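Long-range contacts in ATP:cob(I)alamin adenosyltransferase, putative (Burkholderia thailandensis, PDB 2ZHZ), which probably transfers the adenosyl group of ATP to the cobalt of reduced cobalamin, giving adenosylcobalamin, at nucleotide sites formed between subunits of a homotrimer: residues Ile33-Asp38 and Arg133-Leu138; Ala87-Leu92 and Arg149-Arg154; Gly94-Tyr99 and Ser156-Val161. All coordinates share one frame; numbering follows the deposited sequence.

Interaction 1 of 3, residues Ile33-Asp38 and Arg133-Leu138. With ATP (adenosine-5'-triphosphate), chain H; ATP (adenosine-5'-triphosphate), chain G.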
loop_
_atom_site.group_PDB
_atom_site.type_symbol
_atom_site.label_atom_id
_atom_site.label_comp_id
_atom_site.label_asym_id
_atom_site.label_seq_id
_atom_site.Cartn_x
_atom_site.Cartn_y
_atom_site.Cartn_z
ATOM N N ILE B 33 -16.239 -4.014 -1.832
ATOM C CA ILE B 33 -15.708 -2.801 -1.226
ATOM C C ILE B 33 -14.185 -2.895 -1.131
ATOM O O ILE B 33 -13.486 -1.894 -1.270
ATOM C CB ILE B 33 -16.314 -2.572 0.184
ATOM C CG1 ILE B 33 -17.837 -2.436 0.067
ATOM C CG2 ILE B 33 -15.732 -1.318 0.815
ATOM C CD1 ILE B 33 -18.287 -1.345 -0.899
ATOM N N ALA B 34 -13.680 -4.100 -0.901
ATOM C CA ALA B 34 -12.242 -4.315 -0.820
ATOM C C ALA B 34 -11.588 -4.045 -2.178
ATOM O O ALA B 34 -10.531 -3.415 -2.251
ATOM C CB ALA B 34 -11.947 -5.745 -0.375
ATOM N N ALA B 35 -12.209 -4.526 -3.253
ATOM C CA ALA B 35 -11.653 -4.312 -4.587
ATOM C C ALA B 35 -11.671 -2.819 -4.920
ATOM O O ALA B 35 -10.691 -2.278 -5.430
ATOM C CB ALA B 35 -12.451 -5.102 -5.624
ATOM N N ILE B 36 -12.783 -2.152 -4.629
ATOM C CA ILE B 36 -12.878 -0.716 -4.882
ATOM C C ILE B 36 -11.753 -0.017 -4.122
ATOM O O ILE B 36 -11.117 0.903 -4.637
ATOM C CB ILE B 36 -14.224 -0.142 -4.395
ATOM C CG1 ILE B 36 -15.360 -0.631 -5.297
ATOM C CG2 ILE B 36 -14.166 1.382 -4.368
ATOM C CD1 ILE B 36 -16.744 -0.427 -4.706
ATOM N N GLY B 37 -11.509 -0.470 -2.895
ATOM C CA GLY B 37 -10.468 0.131 -2.076
ATOM C C GLY B 37 -9.068 -0.020 -2.642
ATOM O O GLY B 37 -8.296 0.943 -2.671
ATOM N N ASP B 38 -8.730 -1.227 -3.084
ATOM C CA ASP B 38 -7.410 -1.480 -3.647
ATOM C C ASP B 38 -7.189 -0.679 -4.926
ATOM O O ASP B 38 -6.077 -0.239 -5.198
ATOM C CB ASP B 38 -7.210 -2.965 -3.933
ATOM C CG ASP B 38 -6.990 -3.784 -2.673
ATOM O OD1 ASP B 38 -6.576 -3.208 -1.641
ATOM O OD2 ASP B 38 -7.221 -5.011 -2.723
ATOM N N ARG B 133 -5.789 -9.126 -7.630
ATOM C CA ARG B 133 -6.205 -10.265 -6.816
ATOM C C ARG B 133 -7.573 -10.035 -6.174
ATOM O O ARG B 133 -8.405 -10.939 -6.151
ATOM C CB ARG B 133 -5.153 -10.574 -5.740
ATOM C CG ARG B 133 -3.789 -10.948 -6.323
ATOM C CD ARG B 133 -2.865 -11.573 -5.278
ATOM N NE ARG B 133 -2.547 -10.671 -4.171
ATOM C CZ ARG B 133 -1.622 -9.715 -4.206
ATOM N NH1 ARG B 133 -0.899 -9.511 -5.298
ATOM N NH2 ARG B 133 -1.409 -8.968 -3.129
ATOM N N SER B 134 -7.821 -8.828 -5.671
ATOM C CA SER B 134 -9.109 -8.541 -5.046
ATOM C C SER B 134 -10.238 -8.447 -6.078
ATOM O O SER B 134 -11.391 -8.749 -5.775
ATOM C CB SER B 134 -9.027 -7.260 -4.198
ATOM O OG SER B 134 -8.583 -6.146 -4.946
ATOM N N ILE B 135 -9.905 -8.042 -7.300
ATOM C CA ILE B 135 -10.901 -7.960 -8.363
ATOM C C ILE B 135 -11.245 -9.390 -8.799
ATOM O O ILE B 135 -12.403 -9.704 -9.072
ATOM C CB ILE B 135 -10.362 -7.146 -9.562
ATOM C CG1 ILE B 135 -10.328 -5.662 -9.190
ATOM C CG2 ILE B 135 -11.232 -7.382 -10.803
ATOM C CD1 ILE B 135 -9.597 -4.786 -10.195
ATOM N N VAL B 136 -10.236 -10.255 -8.853
ATOM C CA VAL B 136 -10.450 -11.649 -9.227
ATOM C C VAL B 136 -11.291 -12.345 -8.155
ATOM O O VAL B 136 -12.143 -13.184 -8.458
ATOM C CB VAL B 136 -9.103 -12.395 -9.388
ATOM C CG1 VAL B 136 -9.339 -13.897 -9.493
ATOM C CG2 VAL B 136 -8.386 -11.892 -10.627
ATOM N N ALA B 137 -11.049 -11.986 -6.897
ATOM C CA ALA B 137 -11.787 -12.565 -5.778
ATOM C C ALA B 137 -13.248 -12.128 -5.823
ATOM O O ALA B 137 -14.150 -12.914 -5.541
ATOM C CB ALA B 137 -11.151 -12.140 -4.455
ATOM N N LEU B 138 -13.477 -10.865 -6.163
ATOM C CA LEU B 138 -14.831 -10.346 -6.249
ATOM C C LEU B 138 -15.590 -11.058 -7.364
ATOM O O LEU B 138 -16.757 -11.416 -7.201
ATOM C CB LEU B 138 -14.808 -8.842 -6.525
ATOM C CG LEU B 138 -16.164 -8.221 -6.881
ATOM C CD1 LEU B 138 -17.140 -8.408 -5.721
ATOM C CD2 LEU B 138 -15.980 -6.749 -7.205
HETATM P PG ATP H . 0.049 -12.353 -18.105
HETATM O O1G ATP H . -1.445 -12.372 -18.241
HETATM O O2G ATP H . 0.760 -12.595 -19.404
HETATM O O3G ATP H . 0.520 -11.066 -17.487
HETATM P PB ATP H . 0.050 -13.733 -15.583
HETATM O O1B ATP H . -0.840 -12.595 -15.175
HETATM O O2B ATP H . -0.458 -15.138 -15.371
HETATM O O3B ATP H . 0.498 -13.569 -17.134
HETATM P PA ATP H . 2.462 -12.309 -14.760
HETATM O O1A ATP H . 1.656 -11.078 -14.530
HETATM O O2A ATP H . 3.423 -12.369 -15.922
HETATM O O3A ATP H . 1.486 -13.626 -14.826
HETATM O "O5'" ATP H . 3.275 -12.585 -13.401
HETATM C "C5'" ATP H . 4.360 -13.508 -13.371
HETATM C "C4'" ATP H . 4.292 -14.376 -12.119
HETATM O "O4'" ATP H . 3.756 -13.661 -10.976
HETATM C "C3'" ATP H . 3.442 -15.627 -12.327
HETATM O "O3'" ATP H . 4.273 -16.793 -12.303
HETATM C "C2'" ATP H . 2.398 -15.598 -11.219
HETATM O "O2'" ATP H . 2.534 -16.767 -10.399
HETATM C "C1'" ATP H . 2.630 -14.336 -10.408
HETATM N N9 ATP H . 1.444 -13.405 -10.449
HETATM C C8 ATP H . 0.625 -13.166 -11.510
HETATM N N7 ATP H . -0.338 -12.264 -11.210
HETATM C C5 ATP H . -0.155 -11.900 -9.930
HETATM C C6 ATP H . -0.819 -10.970 -8.966
HETATM N N6 ATP H . -1.894 -10.242 -9.341
HETATM N N1 ATP H . -0.304 -10.878 -7.691
HETATM C C2 ATP H . 0.787 -11.606 -7.289
HETATM N N3 ATP H . 1.439 -12.470 -8.123
HETATM C C4 ATP H . 1.024 -12.655 -9.427
HETATM P PG ATP G . -19.685 8.421 5.835
HETATM O O1G ATP G . -19.826 7.613 7.105
HETATM O O2G ATP G . -20.574 9.628 5.773
HETATM O O3G ATP G . -18.262 8.889 5.600
HETATM P PB ATP G . -19.486 5.997 4.160
HETATM O O1B ATP G . -18.400 5.594 5.108
HETATM O O2B ATP G . -20.619 5.008 3.987
HETATM O O3B ATP G . -20.126 7.462 4.571
HETATM P PA ATP G . -17.646 7.321 2.327
HETATM O O1A ATP G . -16.482 7.060 3.223
HETATM O O2A ATP G . -18.224 8.724 2.226
HETATM O O3A ATP G . -18.871 6.281 2.673
HETATM O "O5'" ATP G . -17.182 6.836 0.868
HETATM C "C5'" ATP G . -18.063 6.892 -0.237
HETATM C "C4'" ATP G . -17.842 5.700 -1.178
HETATM O "O4'" ATP G . -16.592 5.013 -0.935
HETATM C "C3'" ATP G . -18.965 4.676 -1.069
HETATM O "O3'" ATP G . -19.739 4.646 -2.278
HETATM C "C2'" ATP G . -18.299 3.343 -0.758
HETATM O "O2'" ATP G . -18.611 2.369 -1.769
HETATM C "C1'" ATP G . -16.798 3.612 -0.679
HETATM N N9 ATP G . -16.220 3.235 0.664
HETATM C C8 ATP G . -16.702 3.594 1.885
HETATM N N7 ATP G . -15.948 3.089 2.891
HETATM C C5 ATP G . -14.952 2.385 2.335
HETATM C C6 ATP G . -13.785 1.580 2.826
HETATM N N6 ATP G . -13.546 1.436 4.161
HETATM N N1 ATP G . -12.962 0.989 1.887
HETATM C C2 ATP G . -13.181 1.118 0.545
HETATM N N3 ATP G . -14.226 1.837 0.031
HETATM C C4 ATP G . -15.129 2.479 0.857
#

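Interaction 2 of 3, residues Ala87-Leu92 and Arg149-Arg154. With ATP (adenosine-5'-triphosphate), chain H.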
loop_
_atom_site.group_PDB
_atom_site.type_symbol
_atom_site.label_atom_id
_atom_site.label_comp_id
_atom_site.label_asym_id
_atom_site.label_seq_id
_atom_site.Cartn_x
_atom_site.Cartn_y
_atom_site.Cartn_z
ATOM N N ALA B 87 -11.435 -0.319 -25.778
ATOM C CA ALA B 87 -10.675 0.894 -26.044
ATOM C C ALA B 87 -9.642 1.113 -24.942
ATOM O O ALA B 87 -8.498 1.486 -25.209
ATOM C CB ALA B 87 -11.615 2.088 -26.124
ATOM N N HIS B 88 -10.058 0.889 -23.700
ATOM C CA HIS B 88 -9.172 1.054 -22.553
ATOM C C HIS B 88 -8.032 0.043 -22.611
ATOM O O HIS B 88 -6.874 0.390 -22.403
ATOM C CB HIS B 88 -9.953 0.867 -21.250
ATOM C CG HIS B 88 -10.958 1.945 -20.990
ATOM N ND1 HIS B 88 -10.607 3.187 -20.508
ATOM C CD2 HIS B 88 -12.300 1.973 -21.159
ATOM C CE1 HIS B 88 -11.691 3.933 -20.390
ATOM N NE2 HIS B 88 -12.731 3.219 -20.779
ATOM N N LEU B 89 -8.370 -1.208 -22.897
ATOM C CA LEU B 89 -7.377 -2.266 -22.984
ATOM C C LEU B 89 -6.436 -2.049 -24.167
ATOM O O LEU B 89 -5.240 -2.342 -24.085
ATOM C CB LEU B 89 -8.068 -3.626 -23.124
ATOM C CG LEU B 89 -9.052 -4.001 -22.014
ATOM C CD1 LEU B 89 -9.662 -5.359 -22.324
ATOM C CD2 LEU B 89 -8.334 -4.028 -20.669
ATOM N N ALA B 90 -6.980 -1.542 -25.270
ATOM C CA ALA B 90 -6.178 -1.296 -26.461
ATOM C C ALA B 90 -5.146 -0.215 -26.184
ATOM O O ALA B 90 -3.999 -0.316 -26.624
ATOM C CB ALA B 90 -7.075 -0.876 -27.625
ATOM N N ARG B 91 -5.551 0.815 -25.449
ATOM C CA ARG B 91 -4.635 1.899 -25.139
ATOM C C ARG B 91 -3.473 1.424 -24.269
ATOM O O ARG B 91 -2.334 1.849 -24.463
ATOM C CB ARG B 91 -5.367 3.052 -24.458
ATOM C CG ARG B 91 -4.481 4.263 -24.279
ATOM C CD ARG B 91 -5.282 5.519 -24.026
ATOM N NE ARG B 91 -6.038 5.458 -22.781
ATOM C CZ ARG B 91 -6.630 6.509 -22.231
ATOM N NH1 ARG B 91 -6.548 7.695 -22.823
ATOM N NH2 ARG B 91 -7.293 6.383 -21.086
ATOM N N LEU B 92 -3.761 0.548 -23.309
ATOM C CA LEU B 92 -2.707 0.019 -22.449
ATOM C C LEU B 92 -1.767 -0.831 -23.298
ATOM O O LEU B 92 -0.547 -0.721 -23.183
ATOM C CB LEU B 92 -3.293 -0.841 -21.326
ATOM C CG LEU B 92 -4.121 -0.173 -20.227
ATOM C CD1 LEU B 92 -4.451 -1.218 -19.176
ATOM C CD2 LEU B 92 -3.356 0.982 -19.592
ATOM N N ARG B 149 -10.522 -6.871 -14.766
ATOM C CA ARG B 149 -9.471 -7.851 -14.527
ATOM C C ARG B 149 -8.391 -7.746 -15.612
ATOM O O ARG B 149 -7.185 -7.710 -15.328
ATOM C CB ARG B 149 -10.128 -9.232 -14.558
ATOM C CG ARG B 149 -9.274 -10.407 -14.228
ATOM C CD ARG B 149 -10.146 -11.657 -14.151
ATOM N NE ARG B 149 -10.679 -12.071 -15.450
ATOM C CZ ARG B 149 -11.934 -12.467 -15.652
ATOM N NH1 ARG B 149 -12.795 -12.497 -14.644
ATOM N NH2 ARG B 149 -12.328 -12.855 -16.856
ATOM N N ARG B 150 -8.833 -7.700 -16.862
ATOM C CA ARG B 150 -7.909 -7.611 -17.987
ATOM C C ARG B 150 -7.164 -6.289 -17.989
ATOM O O ARG B 150 -6.008 -6.221 -18.415
ATOM C CB ARG B 150 -8.667 -7.776 -19.304
ATOM C CG ARG B 150 -9.420 -9.088 -19.414
ATOM C CD ARG B 150 -10.114 -9.199 -20.764
ATOM N NE ARG B 150 -9.162 -9.430 -21.850
ATOM C CZ ARG B 150 -9.428 -9.218 -23.136
ATOM N NH1 ARG B 150 -10.619 -8.760 -23.502
ATOM N NH2 ARG B 150 -8.508 -9.471 -24.055
ATOM N N TYR B 151 -7.822 -5.238 -17.506
ATOM C CA TYR B 151 -7.208 -3.920 -17.465
ATOM C C TYR B 151 -6.041 -3.859 -16.477
ATOM O O TYR B 151 -4.943 -3.435 -16.837
ATOM C CB TYR B 151 -8.242 -2.855 -17.092
ATOM C CG TYR B 151 -7.674 -1.455 -17.101
ATOM C CD1 TYR B 151 -7.765 -0.650 -18.239
ATOM C CD2 TYR B 151 -7.001 -0.952 -15.988
ATOM C CE1 TYR B 151 -7.196 0.623 -18.265
ATOM C CE2 TYR B 151 -6.429 0.310 -16.005
ATOM C CZ TYR B 151 -6.524 1.092 -17.144
ATOM O OH TYR B 151 -5.919 2.322 -17.164
ATOM N N VAL B 152 -6.273 -4.273 -15.234
ATOM C CA VAL B 152 -5.202 -4.231 -14.244
ATOM C C VAL B 152 -4.100 -5.237 -14.564
ATOM O O VAL B 152 -2.951 -5.060 -14.157
ATOM C CB VAL B 152 -5.738 -4.465 -12.807
ATOM C CG1 VAL B 152 -6.571 -3.267 -12.372
ATOM C CG2 VAL B 152 -6.561 -5.736 -12.747
ATOM N N ASN B 153 -4.447 -6.291 -15.297
ATOM C CA ASN B 153 -3.460 -7.295 -15.685
ATOM C C ASN B 153 -2.420 -6.585 -16.559
ATOM O O ASN B 153 -1.210 -6.724 -16.363
ATOM C CB ASN B 153 -4.132 -8.419 -16.485
ATOM C CG ASN B 153 -3.229 -9.624 -16.673
ATOM O OD1 ASN B 153 -3.430 -10.447 -17.571
ATOM N ND2 ASN B 153 -2.237 -9.741 -15.818
ATOM N N ARG B 154 -2.910 -5.806 -17.516
ATOM C CA ARG B 154 -2.045 -5.064 -18.419
ATOM C C ARG B 154 -1.338 -3.909 -17.723
ATOM O O ARG B 154 -0.178 -3.628 -18.007
ATOM C CB ARG B 154 -2.864 -4.537 -19.602
ATOM C CG ARG B 154 -3.286 -5.633 -20.556
ATOM C CD ARG B 154 -4.318 -5.167 -21.579
ATOM N NE ARG B 154 -4.607 -6.254 -22.508
ATOM C CZ ARG B 154 -5.132 -7.420 -22.149
ATOM N NH1 ARG B 154 -5.446 -7.649 -20.881
ATOM N NH2 ARG B 154 -5.306 -8.378 -23.048
HETATM P PG ATP H . 0.049 -12.353 -18.105
HETATM O O1G ATP H . -1.445 -12.372 -18.241
HETATM O O2G ATP H . 0.760 -12.595 -19.404
HETATM O O3G ATP H . 0.520 -11.066 -17.487
HETATM P PB ATP H . 0.050 -13.733 -15.583
HETATM O O1B ATP H . -0.840 -12.595 -15.175
HETATM O O2B ATP H . -0.458 -15.138 -15.371
HETATM O O3B ATP H . 0.498 -13.569 -17.134
HETATM P PA ATP H . 2.462 -12.309 -14.760
HETATM O O1A ATP H . 1.656 -11.078 -14.530
HETATM O O2A ATP H . 3.423 -12.369 -15.922
HETATM O O3A ATP H . 1.486 -13.626 -14.826
HETATM O "O5'" ATP H . 3.275 -12.585 -13.401
HETATM C "C5'" ATP H . 4.360 -13.508 -13.371
HETATM C "C4'" ATP H . 4.292 -14.376 -12.119
HETATM O "O4'" ATP H . 3.756 -13.661 -10.976
HETATM C "C3'" ATP H . 3.442 -15.627 -12.327
HETATM O "O3'" ATP H . 4.273 -16.793 -12.303
HETATM C "C2'" ATP H . 2.398 -15.598 -11.219
HETATM O "O2'" ATP H . 2.534 -16.767 -10.399
HETATM C "C1'" ATP H . 2.630 -14.336 -10.408
HETATM N N9 ATP H . 1.444 -13.405 -10.449
HETATM C C8 ATP H . 0.625 -13.166 -11.510
HETATM N N7 ATP H . -0.338 -12.264 -11.210
HETATM C C5 ATP H . -0.155 -11.900 -9.930
HETATM C C6 ATP H . -0.819 -10.970 -8.966
HETATM N N6 ATP H . -1.894 -10.242 -9.341
HETATM N N1 ATP H . -0.304 -10.878 -7.691
HETATM C C2 ATP H . 0.787 -11.606 -7.289
HETATM N N3 ATP H . 1.439 -12.470 -8.123
HETATM C C4 ATP H . 1.024 -12.655 -9.427
#

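Interaction 3 of 3, residues Gly94-Tyr99 and Ser156-Val161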
loop_
_atom_site.group_PDB
_atom_site.type_symbol
_atom_site.label_atom_id
_atom_site.label_comp_id
_atom_site.label_asym_id
_atom_site.label_seq_id
_atom_site.Cartn_x
_atom_site.Cartn_y
_atom_site.Cartn_z
ATOM N N GLY B 94 -1.186 -0.519 -26.321
ATOM C CA GLY B 94 -0.446 0.379 -27.190
ATOM C C GLY B 94 0.735 0.999 -26.471
ATOM O O GLY B 94 1.834 1.069 -27.017
ATOM N N TRP B 95 0.509 1.461 -25.244
ATOM C CA TRP B 95 1.585 2.053 -24.465
ATOM C C TRP B 95 2.652 0.999 -24.202
ATOM O O TRP B 95 3.845 1.297 -24.203
ATOM C CB TRP B 95 1.055 2.609 -23.139
ATOM C CG TRP B 95 0.336 3.918 -23.278
ATOM C CD1 TRP B 95 0.678 4.958 -24.097
ATOM C CD2 TRP B 95 -0.800 4.360 -22.524
ATOM N NE1 TRP B 95 -0.171 6.019 -23.897
ATOM C CE2 TRP B 95 -1.088 5.680 -22.937
ATOM C CE3 TRP B 95 -1.600 3.770 -21.538
ATOM C CZ2 TRP B 95 -2.145 6.424 -22.398
ATOM C CZ3 TRP B 95 -2.652 4.509 -21.000
ATOM C CH2 TRP B 95 -2.913 5.823 -21.432
ATOM N N LEU B 96 2.219 -0.237 -23.980
ATOM C CA LEU B 96 3.150 -1.331 -23.740
ATOM C C LEU B 96 4.061 -1.517 -24.949
ATOM O O LEU B 96 5.279 -1.592 -24.808
ATOM C CB LEU B 96 2.393 -2.634 -23.467
ATOM C CG LEU B 96 1.947 -2.862 -22.021
ATOM C CD1 LEU B 96 0.963 -4.014 -21.954
ATOM C CD2 LEU B 96 3.171 -3.151 -21.157
ATOM N N ALA B 97 3.463 -1.594 -26.136
ATOM C CA ALA B 97 4.244 -1.772 -27.356
ATOM C C ALA B 97 5.139 -0.557 -27.575
ATOM O O ALA B 97 6.310 -0.688 -27.942
ATOM C CB ALA B 97 3.311 -1.968 -28.557
ATOM N N HIS B 98 4.584 0.626 -27.335
ATOM C CA HIS B 98 5.318 1.874 -27.505
ATOM C C HIS B 98 6.601 1.927 -26.675
ATOM O O HIS B 98 7.682 2.187 -27.200
ATOM C CB HIS B 98 4.426 3.060 -27.129
ATOM C CG HIS B 98 5.131 4.380 -27.165
ATOM N ND1 HIS B 98 5.360 5.070 -28.336
ATOM C CD2 HIS B 98 5.692 5.118 -26.179
ATOM C CE1 HIS B 98 6.034 6.175 -28.070
ATOM N NE2 HIS B 98 6.248 6.228 -26.768
ATOM N N TYR B 99 6.484 1.682 -25.374
ATOM C CA TYR B 99 7.648 1.741 -24.499
ATOM C C TYR B 99 8.592 0.541 -24.592
ATOM O O TYR B 99 9.812 0.705 -24.538
ATOM C CB TYR B 99 7.187 1.980 -23.057
ATOM C CG TYR B 99 6.611 3.368 -22.873
ATOM C CD1 TYR B 99 7.436 4.493 -22.910
ATOM C CD2 TYR B 99 5.235 3.566 -22.736
ATOM C CE1 TYR B 99 6.910 5.781 -22.815
ATOM C CE2 TYR B 99 4.696 4.857 -22.647
ATOM C CZ TYR B 99 5.542 5.957 -22.689
ATOM O OH TYR B 99 5.025 7.234 -22.619
ATOM N N SER B 156 -0.191 -3.604 -14.605
ATOM C CA SER B 156 0.992 -3.951 -13.817
ATOM C C SER B 156 2.168 -4.175 -14.762
ATOM O O SER B 156 3.309 -3.845 -14.441
ATOM C CB SER B 156 0.749 -5.193 -12.941
ATOM O OG SER B 156 0.567 -6.371 -13.699
ATOM N N ASP B 157 1.881 -4.724 -15.937
ATOM C CA ASP B 157 2.909 -4.964 -16.947
ATOM C C ASP B 157 3.453 -3.600 -17.384
ATOM O O ASP B 157 4.665 -3.391 -17.421
ATOM C CB ASP B 157 2.289 -5.708 -18.139
ATOM C CG ASP B 157 3.322 -6.183 -19.159
ATOM O OD1 ASP B 157 2.899 -6.798 -20.160
ATOM O OD2 ASP B 157 4.538 -5.954 -18.977
ATOM N N LEU B 158 2.553 -2.666 -17.693
ATOM C CA LEU B 158 2.960 -1.330 -18.127
ATOM C C LEU B 158 3.727 -0.576 -17.039
ATOM O O LEU B 158 4.651 0.185 -17.333
ATOM C CB LEU B 158 1.737 -0.507 -18.556
ATOM C CG LEU B 158 2.033 0.925 -19.015
ATOM C CD1 LEU B 158 3.034 0.895 -20.169
ATOM C CD2 LEU B 158 0.739 1.607 -19.449
ATOM N N LEU B 159 3.343 -0.776 -15.783
ATOM C CA LEU B 159 4.034 -0.108 -14.687
ATOM C C LEU B 159 5.466 -0.643 -14.583
ATOM O O LEU B 159 6.400 0.102 -14.272
ATOM C CB LEU B 159 3.255 -0.305 -13.380
ATOM C CG LEU B 159 1.993 0.572 -13.332
ATOM C CD1 LEU B 159 1.091 0.156 -12.182
ATOM C CD2 LEU B 159 2.409 2.044 -13.201
ATOM N N PHE B 160 5.636 -1.933 -14.856
ATOM C CA PHE B 160 6.960 -2.548 -14.839
ATOM C C PHE B 160 7.779 -1.897 -15.958
ATOM O O PHE B 160 8.922 -1.489 -15.761
ATOM C CB PHE B 160 6.843 -4.049 -15.109
ATOM C CG PHE B 160 8.165 -4.762 -15.194
ATOM C CD1 PHE B 160 8.827 -5.176 -14.042
ATOM C CD2 PHE B 160 8.742 -5.035 -16.434
ATOM C CE1 PHE B 160 10.046 -5.859 -14.119
ATOM C CE2 PHE B 160 9.956 -5.714 -16.527
ATOM C CZ PHE B 160 10.611 -6.129 -15.366
ATOM N N VAL B 161 7.174 -1.801 -17.136
ATOM C CA VAL B 161 7.838 -1.210 -18.293
ATOM C C VAL B 161 8.184 0.255 -18.065
ATOM O O VAL B 161 9.275 0.701 -18.412
ATOM C CB VAL B 161 6.961 -1.346 -19.553
ATOM C CG1 VAL B 161 7.626 -0.649 -20.742
ATOM C CG2 VAL B 161 6.752 -2.816 -19.864
#

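Interaction 1 of 3, residues Ile33-Asp38 and Arg133-Leu138
Ala35 and Ser134 mark the closest backbone approach, with CA atoms 5.0 Å apart, where helices 31-50 and 116-141 run nearly antiparallel; the local axes come within 8.4 Å at a crossing angle of -157°. Such a short spacing fits the small residues at the interface. The methyl CB of Ala35 points at the partner helix and packs against CG1 of Ile135 and CD2 of Leu138, each 4.2 Å away, so that two branched side chains meet around one methyl. Level with Ala35, Ser134 reaches toward Asp38, about one turn further along helix 31-50, and carries the polar part of the contact. Its OG sits between the backbone N and the carbonyl carbon (chi1 56°), lies 2.8 Å from OD2 of Asp38 and is also hydrogen-bonded to Ala131 O in the preceding turn of its own helix. Asp38 has further support: OD1 forms a salt bridge with Arg130.

Other sides of the two helices meet nucleotides. Arg133 bends at chi3 and presents the edge of its guanidinium to the adenine of ATP chain H, where NH1 donates to N1 over 2.8 Å with an N-H...N angle of 148°. Against the other ATP, chain G, Ile33 brings CG2 to 3.5 Å from C2, and Gly37, having no side chain, lets that same carbon approach to 3.9 Å from its CA.

Chemically, one helix pair thus contributes to two different ATP pockets, each completed by a neighbouring subunit. An edge-on donor to N1 matches the acceptor character of an adenine ring nitrogen. Against Ile33 and Gly37 the other base makes apolar contact, and its hydrogen bonds come from elsewhere, among them Arg133 NH1 of the third subunit.

Interaction 2 of 3, residues Ala87-Leu92 and Arg149-Arg154
Leu89 and Tyr151 are paired by backbone position, their CA atoms 5.8 Å apart, where the two segments run almost parallel (12° between helix directions, axes 9.6 Å apart). Leu92 and Tyr151 cross at about a right angle. With CG anti to its backbone N (chi1 -177°), the Tyr151 ring receives CD1 of Leu92 over one face, 3.5 Å from the centroid and 16° off the normal, the geometry of a CH-pi contact. Leu89 splits its two methyls: CD2 presses on the Tyr151 backbone, 3.4 Å from its CA, while CD1 lies 3.6 Å above the guanidinium plane of Arg150. Arg154, extended from CG to NE, turns its guanidinium at chi4 so that NH1 donates to Arg150 O at 2.9 Å, from above the carbonyl plane.

The polar ends find partners around the seam: Tyr151 OH hydrogen-bonds to Asp68 of helix 56-77, Arg154 NE forms a salt bridge with Asp93, back on helix 86-101, and Arg150 NH1 reaches Ser6 of the second subunit. Asn153 is an ATP-pocket and magnesium-binding residue. Helix 86-101 packs beside helix 147-169, with helix 56-77 meeting the Tyr151 ring through Ile65, Leu69 and Leu72, and helix 116-141 meeting Val152 and Asn153.

Interaction 3 of 3, residues Gly94-Tyr99 and Ser156-Val161
Leu96 and Leu158 interlock through different first torsions: Leu96 holds CG beside its backbone N (chi1 -85°), whereas Leu158 holds CG anti to its backbone N (chi1 179°). Both side chains leave their helices obliquely to the interface, yet their ends swing into it. The CD2 methyl of Leu96 reaches the backbone of the opposite helix, 3.5 Å from Leu158 CA, and touches CG2 of Val161 at 3.8 Å. In return Leu158 fits its two methyls against Trp95, with CD2 touching both CB and CE3 of the tryptophan at 3.8 Å and CD1 a little further from CB.

A second pair closes the seam one turn later. CB of Tyr99 meets CG1 of Val161 at 3.5 Å, and the Tyr99 hydroxyl is bonded to Asp57, which ties this end to helix 56-77. On the ring itself, CD2 of Tyr99 lies 4.3 Å from Leu158 CD1, an approach that is neither face-on nor edge-on.

Asp157 brings the only charged group of the contact. Its CG is 3.6 Å from Leu96 CD2, so the carboxylate rests against an aliphatic methyl, while OD1 is engaged by a salt bridge to Arg11 of the second subunit. That arginine also packs on Leu96. The same aspartate is a magnesium-binding residue of this protein, although the ion in this model is not bound to it.

The segments run parallel within 25°, axes 9.6 Å apart, and no hydrogen bond spans them. This is side-chain packing between two parallel helices, 86-101 and 147-169, of the helix bundle of this PduO-type adenosyltransferase; its Asp157 side borders the nucleotide and magnesium site at the subunit interface.

How the interactions relate
Interactions 2 and 3 are successive stations along one helix pair, 86-101 with 147-169: their centres lie 10 Å apart and they join where Leu92 CD2 meets Leu158 CD2 at 4.1 Å. The centres of interactions 1 and 2 are about 16 Å apart, and the two touch through Ile135 CD1 and Val152 CG1 (4.0 Å); those of interactions 1 and 3 are about 23 Å apart, with no touch. The ATP of chain H is touched by interaction 1, through Arg133 at the adenine, and interaction 2, through Asn153 near the phosphates; the Asp157 side chain of interaction 3 comes within about 6 Å of a bound ATP and of a magnesium ion. All three also touch the second subunit.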